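Local coordinates for sgbp-b (Bacteroides uniformis, PDB 7K44), which probably binds xyloglucan at the cell surface, as a surface glycan-binding protein of a xyloglucan utilization locus in a human gut bacterium, at residues A[301-309]-A[341-351]; A[99-107]-A[115-123]. All blocks are in the same frame, centred on the assembly; numbering follows the deposited sequence.

Overall arrangement
The two contacts lie on opposite sides of the centre of an elongated, strand-rich single chain, with their centres 55 Å apart and their nearest atoms about 40 Å apart, so neither touches the other. Contact 2 (99-107 with 115-123) comes first in sequence, closing before contact 1 opens, and pairs the two strands of a hairpin in the N-terminal sandwich of two four-stranded sheets. Contact 1 (301-309 with 341-351) lies within the xyloglucan-binding domain, where the end of a strand and its turn pack on a loop and a short helix. That domain also holds the calcium ion, bound at Asn213, Asp215, Asp241, Lys243 and Asp378.

Contact 1: residues A[301-309]-A[341-351]; sequences FRIYLKGNE and LVDETTWGEFQ
The type I' turn from Leu305 to Asn308, closing strand 300-305 of the glycan-binding domain, packs on the loop and short helix of 341-351. Lys306 lies over one face of the Phe350 ring, its CD 3.8 Å from CE1. The chain runs on extended past CG, which holds NZ above the ring, where it also reaches Phe350 O, a 2.9 Å bond in the carbonyl plane; NZ bonds to Arg353 O as well. The ammonium stands 4.7 Å from the ring centroid, 10° off the normal, in cation-pi geometry. Leu305 CB comes obliquely to Phe350 CZ, while its CD1 rests 4.0 Å from both Leu341 CB and Val342 CG1. On the polar side Asn308 ND2 meets Asp343 OD2 at 3.0 Å from above the carboxylate plane, with amide and carboxylate planes 56° apart. The other oxygen of Asp343 bonds to His311. One water accepts from Asn308 ND2 and Asp343 N and donates to Glu344 OE1, tying turn and loop together again. Thr346 OG1 caps the helix start by accepting from Glu349 N. Altogether this is a type I' turn ending an inner strand of a beta-sandwich domain, packed on an N-capped helical turn in the connection between strands 331-337 and 357-364.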
loop_
_atom_site.group_PDB
_atom_site.type_symbol
_atom_site.label_atom_id
_atom_site.label_comp_id
_atom_site.label_asym_id
_atom_site.label_seq_id
_atom_site.Cartn_x
_atom_site.Cartn_y
_atom_site.Cartn_z
ATOM N N PHE A 301 -5.074 -5.100 22.524
ATOM C CA PHE A 301 -4.251 -4.000 22.992
ATOM C C PHE A 301 -5.126 -2.832 23.401
ATOM O O PHE A 301 -6.165 -2.559 22.795
ATOM C CB PHE A 301 -3.333 -3.474 21.891
ATOM C CG PHE A 301 -2.111 -4.284 21.690
ATOM C CD1 PHE A 301 -2.129 -5.371 20.838
ATOM C CD2 PHE A 301 -0.944 -3.977 22.371
ATOM C CE1 PHE A 301 -0.988 -6.143 20.653
ATOM C CE2 PHE A 301 0.195 -4.740 22.178
ATOM C CZ PHE A 301 0.168 -5.819 21.326
ATOM N N ARG A 302 -4.674 -2.115 24.410
ATOM C CA ARG A 302 -5.132 -0.757 24.608
ATOM C C ARG A 302 -3.959 0.194 24.440
ATOM O O ARG A 302 -2.788 -0.180 24.621
ATOM C CB ARG A 302 -5.825 -0.559 25.955
ATOM C CG ARG A 302 -4.893 -0.366 27.098
ATOM C CD ARG A 302 -5.683 0.150 28.286
ATOM N NE ARG A 302 -4.925 0.018 29.517
ATOM C CZ ARG A 302 -5.079 0.797 30.584
ATOM N NH1 ARG A 302 -5.967 1.790 30.578
ATOM N NH2 ARG A 302 -4.331 0.590 31.654
ATOM N N ILE A 303 -4.281 1.418 24.055
ATOM C CA ILE A 303 -3.309 2.473 23.827
ATOM C C ILE A 303 -3.789 3.707 24.569
ATOM O O ILE A 303 -4.981 4.026 24.550
ATOM C CB ILE A 303 -3.163 2.754 22.317
ATOM C CG1 ILE A 303 -2.755 1.466 21.586
ATOM C CG2 ILE A 303 -2.203 3.910 22.071
ATOM C CD1 ILE A 303 -2.194 1.658 20.217
ATOM N N TYR A 304 -2.884 4.388 25.261
ATOM C CA TYR A 304 -3.242 5.654 25.882
ATOM C C TYR A 304 -2.018 6.562 25.926
ATOM O O TYR A 304 -0.873 6.091 25.981
ATOM C CB TYR A 304 -3.929 5.470 27.256
ATOM C CG TYR A 304 -3.077 4.834 28.321
ATOM C CD1 TYR A 304 -3.032 3.453 28.471
ATOM C CD2 TYR A 304 -2.331 5.618 29.180
ATOM C CE1 TYR A 304 -2.228 2.872 29.465
ATOM C CE2 TYR A 304 -1.529 5.050 30.164
ATOM C CZ TYR A 304 -1.492 3.684 30.298
ATOM O OH TYR A 304 -0.690 3.134 31.270
ATOM N N LEU A 305 -2.267 7.871 25.864
ATOM C CA LEU A 305 -1.224 8.875 25.728
ATOM C C LEU A 305 -1.248 9.830 26.914
ATOM O O LEU A 305 -2.321 10.225 27.390
ATOM C CB LEU A 305 -1.398 9.686 24.445
ATOM C CG LEU A 305 -1.576 8.860 23.172
ATOM C CD1 LEU A 305 -1.709 9.779 21.964
ATOM C CD2 LEU A 305 -0.378 7.950 22.992
ATOM N N LYS A 306 -0.050 10.200 27.369
ATOM C CA LYS A 306 0.139 11.155 28.468
ATOM C C LYS A 306 -0.644 10.768 29.719
ATOM O O LYS A 306 -1.094 11.626 30.487
ATOM C CB LYS A 306 -0.126 12.598 28.017
ATOM C CG LYS A 306 0.927 13.111 27.046
ATOM C CD LYS A 306 0.737 14.581 26.702
ATOM C CE LYS A 306 1.900 15.109 25.891
ATOM N NZ LYS A 306 1.884 16.600 25.833
ATOM N N GLY A 307 -0.777 9.463 29.953
ATOM C CA GLY A 307 -1.421 8.985 31.161
ATOM C C GLY A 307 -2.920 9.100 31.168
ATOM O O GLY A 307 -3.536 8.837 32.203
ATOM N N ASN A 308 -3.534 9.469 30.039
ATOM C CA ASN A 308 -4.977 9.704 29.989
ATOM C C ASN A 308 -5.685 8.380 29.699
ATOM O O ASN A 308 -6.190 8.119 28.604
ATOM C CB ASN A 308 -5.305 10.789 28.969
ATOM C CG ASN A 308 -6.736 11.265 29.070
ATOM O OD1 ASN A 308 -7.520 10.719 29.841
ATOM N ND2 ASN A 308 -7.085 12.284 28.288
ATOM N N GLU A 309 -5.694 7.522 30.724
ATOM C CA GLU A 309 -6.382 6.244 30.610
ATOM C C GLU A 309 -7.876 6.428 30.389
ATOM O O GLU A 309 -8.513 5.575 29.760
ATOM C CB GLU A 309 -6.115 5.378 31.840
ATOM C CG GLU A 309 -4.652 5.064 32.039
ATOM C CD GLU A 309 -4.428 4.047 33.137
ATOM O OE1 GLU A 309 -5.039 2.962 33.066
ATOM O OE2 GLU A 309 -3.647 4.341 34.071
ATOM N N LEU A 341 -7.876 9.057 21.187
ATOM C CA LEU A 341 -6.866 8.932 22.222
ATOM C C LEU A 341 -6.688 10.175 23.071
ATOM O O LEU A 341 -6.083 10.083 24.147
ATOM C CB LEU A 341 -5.499 8.605 21.604
ATOM C CG LEU A 341 -5.367 7.251 20.935
ATOM C CD1 LEU A 341 -4.117 7.219 20.050
ATOM C CD2 LEU A 341 -5.308 6.194 22.020
ATOM N N VAL A 342 -7.153 11.337 22.619
ATOM C CA VAL A 342 -6.867 12.594 23.297
ATOM C C VAL A 342 -8.156 13.383 23.486
ATOM O O VAL A 342 -9.056 13.340 22.643
ATOM C CB VAL A 342 -5.797 13.445 22.570
ATOM C CG1 VAL A 342 -4.565 12.587 22.223
ATOM C CG2 VAL A 342 -6.372 14.121 21.316
ATOM N N ASP A 343 -8.233 14.096 24.617
ATOM C CA ASP A 343 -9.387 14.945 24.922
ATOM C C ASP A 343 -9.316 16.283 24.204
ATOM O O ASP A 343 -10.356 16.908 23.957
ATOM C CB ASP A 343 -9.422 15.253 26.422
ATOM C CG ASP A 343 -10.047 14.142 27.240
ATOM O OD1 ASP A 343 -11.023 13.524 26.768
ATOM O OD2 ASP A 343 -9.567 13.900 28.371
ATOM N N GLU A 344 -8.110 16.732 23.876
ATOM C CA GLU A 344 -7.879 18.066 23.341
ATOM C C GLU A 344 -8.353 18.158 21.890
ATOM O O GLU A 344 -8.345 17.174 21.141
ATOM C CB GLU A 344 -6.382 18.388 23.422
ATOM C CG GLU A 344 -5.841 18.614 24.851
ATOM C CD GLU A 344 -5.617 17.330 25.643
ATOM O OE1 GLU A 344 -5.563 16.250 25.028
ATOM O OE2 GLU A 344 -5.485 17.403 26.889
ATOM N N THR A 345 -8.797 19.363 21.496
ATOM C CA THR A 345 -9.322 19.566 20.151
ATOM C C THR A 345 -8.283 20.021 19.139
ATOM O O THR A 345 -8.530 19.899 17.932
ATOM C CB THR A 345 -10.476 20.586 20.143
ATOM O OG1 THR A 345 -10.048 21.814 20.747
ATOM C CG2 THR A 345 -11.680 20.036 20.888
ATOM N N THR A 346 -7.160 20.576 19.579
ATOM C CA THR A 346 -6.091 20.962 18.676
ATOM C C THR A 346 -4.801 20.286 19.102
ATOM O O THR A 346 -4.617 19.935 20.272
ATOM C CB THR A 346 -5.863 22.474 18.600
ATOM O OG1 THR A 346 -5.357 22.952 19.849
ATOM C CG2 THR A 346 -7.162 23.203 18.245
ATOM N N TRP A 347 -3.919 20.102 18.122
ATOM C CA TRP A 347 -2.621 19.488 18.380
ATOM C C TRP A 347 -1.853 20.270 19.441
ATOM O O TRP A 347 -1.300 19.690 20.387
ATOM C CB TRP A 347 -1.850 19.430 17.060
ATOM C CG TRP A 347 -0.413 19.058 17.191
ATOM C CD1 TRP A 347 0.655 19.823 16.849
ATOM C CD2 TRP A 347 0.115 17.825 17.690
ATOM N NE1 TRP A 347 1.818 19.153 17.104
ATOM C CE2 TRP A 347 1.514 17.924 17.627
ATOM C CE3 TRP A 347 -0.461 16.651 18.185
ATOM C CZ2 TRP A 347 2.356 16.894 18.041
ATOM C CZ3 TRP A 347 0.370 15.631 18.599
ATOM C CH2 TRP A 347 1.765 15.759 18.531
ATOM N N GLY A 348 -1.844 21.602 19.322
ATOM C CA GLY A 348 -1.106 22.416 20.274
ATOM C C GLY A 348 -1.599 22.253 21.698
ATOM O O GLY A 348 -0.803 22.227 22.641
ATOM N N GLU A 349 -2.917 22.153 21.875
ATOM C CA GLU A 349 -3.441 21.933 23.217
ATOM C C GLU A 349 -3.015 20.572 23.758
ATOM O O GLU A 349 -2.679 20.455 24.944
ATOM C CB GLU A 349 -4.957 22.139 23.257
ATOM C CG GLU A 349 -5.410 23.568 22.902
ATOM C CD GLU A 349 -5.006 24.623 23.934
ATOM O OE1 GLU A 349 -5.904 25.142 24.628
ATOM O OE2 GLU A 349 -3.803 24.952 24.040
ATOM N N PHE A 350 -2.987 19.538 22.911
ATOM C CA PHE A 350 -2.472 18.252 23.377
ATOM C C PHE A 350 -0.996 18.340 23.746
ATOM O O PHE A 350 -0.555 17.722 24.723
ATOM C CB PHE A 350 -2.680 17.159 22.324
ATOM C CG PHE A 350 -1.972 15.878 22.664
ATOM C CD1 PHE A 350 -2.462 15.048 23.663
ATOM C CD2 PHE A 350 -0.811 15.518 21.997
ATOM C CE1 PHE A 350 -1.822 13.872 23.997
ATOM C CE2 PHE A 350 -0.144 14.334 22.327
ATOM C CZ PHE A 350 -0.658 13.505 23.327
ATOM N N GLN A 351 -0.209 19.077 22.961
ATOM C CA GLN A 351 1.207 19.232 23.280
ATOM C C GLN A 351 1.389 19.887 24.638
ATOM O O GLN A 351 2.332 19.565 25.370
ATOM C CB GLN A 351 1.883 20.110 22.236
ATOM C CG GLN A 351 2.071 19.488 20.883
ATOM C CD GLN A 351 2.843 20.413 19.985
ATOM O OE1 GLN A 351 2.439 21.556 19.770
ATOM N NE2 GLN A 351 3.982 19.947 19.485
HETATM O O HOH W 1 -5.128 8.288 25.969
HETATM O O HOH W 2 -4.219 11.562 25.749
HETATM O O HOH W 3 -5.757 13.833 26.274
#

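Contact 2: residues A[99-107]-A[115-123]; sequences GLIDEGSLV and AFTPFRRTA
Ala115 and Phe116 begin the pairing opposite Val107: Ala115 O receives a CA-H...O contact from Val107 CA, and Phe116 CB packs 4.0 Å from Val107 CG2. The Ser105 hydroxyl, whose hydrogen bond is to Ala67 O, lies obliquely to the Phe116 ring. Thr117 and Leu106 form a hydrogen-bonded antiparallel pair, and Thr117 CG2 lies 4.0 Å from Leu106 CB on the face turned toward strands 33-39 and 48-54. Pro118 stands opposite Ser105 in a non-hydrogen-bonded pair. Phe119 then exchanges two 2.9 Å bonds with Gly104: Gly104 N gives to Phe119 O, and Phe119 N reaches Gly104 O from above the carbonyl plane. With CG anti to the backbone N (chi1 176°), the Phe119 ring is sent inward, where CZ meets Leu100 CD2 at 3.7 Å and Ile101 O lies at the ring edge; Phe64 adds an edge-to-face partner. Arg120 CB faces Glu103 CB, but its guanidinium turns to Thr122, NE bonding to O and NH2 to OG1. Arg121 N bonds to Asp102 O, and its NE reaches Asp102 OD1 at 3.0 Å in a nearly straight salt bridge (166°), with the oxygen in the guanidinium plane. Its CG lies 3.1 Å from Ile101 O, a buried carbonyl without a hydrogen-bonding partner, and NH1 bonds to Val43 O. A methionine in place of Arg121 would probably leave the Asp102 carboxylate without its charged mate and Val43 O without the NH1 donor. This is an antiparallel beta hairpin, its outer strand 114-120 edging one sheet of an immunoglobulin-like beta sandwich.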
loop_
_atom_site.group_PDB
_atom_site.type_symbol
_atom_site.label_atom_id
_atom_site.label_comp_id
_atom_site.label_asym_id
_atom_site.label_seq_id
_atom_site.Cartn_x
_atom_site.Cartn_y
_atom_site.Cartn_z
ATOM N N GLY A 99 -4.999 5.373 -40.257
ATOM C CA GLY A 99 -6.242 6.055 -39.943
ATOM C C GLY A 99 -6.895 5.566 -38.676
ATOM O O GLY A 99 -8.128 5.533 -38.587
ATOM N N LEU A 100 -6.092 5.182 -37.687
ATOM C CA LEU A 100 -6.622 4.605 -36.463
ATOM C C LEU A 100 -7.401 5.637 -35.656
ATOM O O LEU A 100 -6.989 6.793 -35.526
ATOM C CB LEU A 100 -5.465 4.065 -35.627
ATOM C CG LEU A 100 -5.839 3.220 -34.416
ATOM C CD1 LEU A 100 -6.785 2.107 -34.811
ATOM C CD2 LEU A 100 -4.574 2.661 -33.792
ATOM N N ILE A 101 -8.534 5.201 -35.103
ATOM C CA ILE A 101 -9.318 6.067 -34.234
ATOM C C ILE A 101 -8.511 6.430 -32.986
ATOM O O ILE A 101 -7.583 5.722 -32.577
ATOM C CB ILE A 101 -10.637 5.380 -33.852
ATOM C CG1 ILE A 101 -10.356 4.117 -33.042
ATOM C CG2 ILE A 101 -11.449 5.046 -35.095
ATOM C CD1 ILE A 101 -11.581 3.499 -32.432
ATOM N N ASP A 102 -8.879 7.554 -32.372
ATOM C CA ASP A 102 -8.193 7.975 -31.156
ATOM C C ASP A 102 -8.679 7.202 -29.937
ATOM O O ASP A 102 -7.885 6.894 -29.038
ATOM C CB ASP A 102 -8.375 9.475 -30.940
ATOM C CG ASP A 102 -7.493 10.297 -31.848
ATOM O OD1 ASP A 102 -6.387 9.821 -32.192
ATOM O OD2 ASP A 102 -7.900 11.418 -32.212
ATOM N N GLU A 103 -9.972 6.896 -29.880
ATOM C CA GLU A 103 -10.518 6.096 -28.794
ATOM C C GLU A 103 -11.828 5.452 -29.218
ATOM O O GLU A 103 -12.561 5.978 -30.061
ATOM C CB GLU A 103 -10.714 6.888 -27.493
ATOM C CG GLU A 103 -11.178 8.322 -27.646
ATOM C CD GLU A 103 -11.209 9.043 -26.302
ATOM O OE1 GLU A 103 -11.839 8.516 -25.360
ATOM O OE2 GLU A 103 -10.591 10.123 -26.184
ATOM N N GLY A 104 -12.108 4.311 -28.604
ATOM C CA GLY A 104 -13.300 3.536 -28.857
ATOM C C GLY A 104 -13.121 2.139 -28.299
ATOM O O GLY A 104 -12.772 1.972 -27.126
ATOM N N SER A 105 -13.340 1.130 -29.131
ATOM C CA SER A 105 -13.211 -0.249 -28.705
ATOM C C SER A 105 -12.495 -1.039 -29.789
ATOM O O SER A 105 -12.548 -0.697 -30.975
ATOM C CB SER A 105 -14.563 -0.916 -28.385
ATOM O OG SER A 105 -15.334 -0.145 -27.464
ATOM N N LEU A 106 -11.797 -2.089 -29.361
ATOM C CA LEU A 106 -11.227 -3.079 -30.268
ATOM C C LEU A 106 -12.054 -4.350 -30.154
ATOM O O LEU A 106 -12.306 -4.826 -29.041
ATOM C CB LEU A 106 -9.773 -3.353 -29.892
ATOM C CG LEU A 106 -9.008 -4.404 -30.687
ATOM C CD1 LEU A 106 -9.095 -4.172 -32.203
ATOM C CD2 LEU A 106 -7.561 -4.411 -30.232
ATOM N N VAL A 107 -12.493 -4.883 -31.296
ATOM C CA VAL A 107 -13.473 -5.962 -31.335
ATOM C C VAL A 107 -12.901 -7.177 -32.055
ATOM O O VAL A 107 -12.283 -7.050 -33.119
ATOM C CB VAL A 107 -14.769 -5.506 -32.039
ATOM C CG1 VAL A 107 -15.838 -6.563 -31.877
ATOM C CG2 VAL A 107 -15.230 -4.159 -31.492
ATOM N N ALA A 115 -16.157 -10.385 -28.782
ATOM C CA ALA A 115 -15.529 -9.830 -27.596
ATOM C C ALA A 115 -15.001 -8.447 -27.941
ATOM O O ALA A 115 -14.630 -8.182 -29.087
ATOM C CB ALA A 115 -14.380 -10.716 -27.084
ATOM N N PHE A 116 -14.974 -7.562 -26.949
ATOM C CA PHE A 116 -14.435 -6.232 -27.181
ATOM C C PHE A 116 -13.770 -5.706 -25.921
ATOM O O PHE A 116 -13.993 -6.207 -24.815
ATOM C CB PHE A 116 -15.494 -5.251 -27.700
ATOM C CG PHE A 116 -16.551 -4.890 -26.691
ATOM C CD1 PHE A 116 -17.582 -5.768 -26.401
ATOM C CD2 PHE A 116 -16.529 -3.662 -26.057
ATOM C CE1 PHE A 116 -18.565 -5.428 -25.485
ATOM C CE2 PHE A 116 -17.507 -3.317 -25.139
ATOM C CZ PHE A 116 -18.524 -4.202 -24.854
ATOM N N THR A 117 -12.951 -4.677 -26.102
ATOM C CA THR A 117 -12.202 -4.092 -25.004
ATOM C C THR A 117 -12.026 -2.616 -25.311
ATOM O O THR A 117 -11.990 -2.235 -26.488
ATOM C CB THR A 117 -10.826 -4.777 -24.858
ATOM O OG1 THR A 117 -10.182 -4.335 -23.657
ATOM C CG2 THR A 117 -9.914 -4.478 -26.054
ATOM N N PRO A 118 -11.945 -1.761 -24.295
ATOM C CA PRO A 118 -11.664 -0.346 -24.556
ATOM C C PRO A 118 -10.328 -0.184 -25.261
ATOM O O PRO A 118 -9.398 -0.967 -25.064
ATOM C CB PRO A 118 -11.618 0.273 -23.151
ATOM C CG PRO A 118 -12.367 -0.669 -22.292
ATOM C CD PRO A 118 -12.108 -2.031 -22.854
ATOM N N PHE A 119 -10.244 0.836 -26.116
ATOM C CA PHE A 119 -9.007 1.165 -26.806
ATOM C C PHE A 119 -8.811 2.671 -26.831
ATOM O O PHE A 119 -9.765 3.425 -27.058
ATOM C CB PHE A 119 -8.990 0.648 -28.269
ATOM C CG PHE A 119 -7.753 1.060 -29.019
ATOM C CD1 PHE A 119 -6.552 0.402 -28.806
ATOM C CD2 PHE A 119 -7.767 2.155 -29.867
ATOM C CE1 PHE A 119 -5.406 0.802 -29.453
ATOM C CE2 PHE A 119 -6.620 2.561 -30.518
ATOM C CZ PHE A 119 -5.439 1.883 -30.316
ATOM N N ARG A 120 -7.570 3.104 -26.605
ATOM C CA ARG A 120 -7.153 4.463 -26.923
ATOM C C ARG A 120 -5.710 4.438 -27.408
ATOM O O ARG A 120 -4.923 3.568 -27.022
ATOM C CB ARG A 120 -7.357 5.442 -25.760
ATOM C CG ARG A 120 -6.872 4.939 -24.431
ATOM C CD ARG A 120 -6.982 6.020 -23.353
ATOM N NE ARG A 120 -6.114 7.159 -23.628
ATOM C CZ ARG A 120 -6.510 8.428 -23.566
ATOM N NH1 ARG A 120 -7.761 8.721 -23.240
ATOM N NH2 ARG A 120 -5.648 9.402 -23.825
ATOM N N ARG A 121 -5.375 5.396 -28.274
ATOM C CA ARG A 121 -4.077 5.408 -28.937
ATOM C C ARG A 121 -2.949 5.917 -28.062
ATOM O O ARG A 121 -1.786 5.629 -28.354
ATOM C CB ARG A 121 -4.106 6.302 -30.175
ATOM C CG ARG A 121 -4.691 5.693 -31.416
ATOM C CD ARG A 121 -4.309 6.524 -32.636
ATOM N NE ARG A 121 -4.049 7.922 -32.299
ATOM C CZ ARG A 121 -2.837 8.468 -32.226
ATOM N NH1 ARG A 121 -1.756 7.733 -32.460
ATOM N NH2 ARG A 121 -2.702 9.748 -31.908
ATOM N N THR A 122 -3.249 6.690 -27.025
ATOM C CA THR A 122 -2.216 7.303 -26.207
ATOM C C THR A 122 -2.361 6.842 -24.767
ATOM O O THR A 122 -3.459 6.503 -24.312
ATOM C CB THR A 122 -2.312 8.829 -26.267
ATOM O OG1 THR A 122 -3.647 9.228 -25.940
ATOM C CG2 THR A 122 -1.972 9.321 -27.670
ATOM N N ALA A 123 -1.233 6.824 -24.062
ATOM C CA ALA A 123 -1.212 6.402 -22.668
ATOM C C ALA A 123 -1.826 7.471 -21.772
ATOM O O ALA A 123 -1.650 8.671 -21.994
ATOM C CB ALA A 123 0.226 6.147 -22.233
HETATM O O HOH W 4 -5.999 9.024 -27.648
#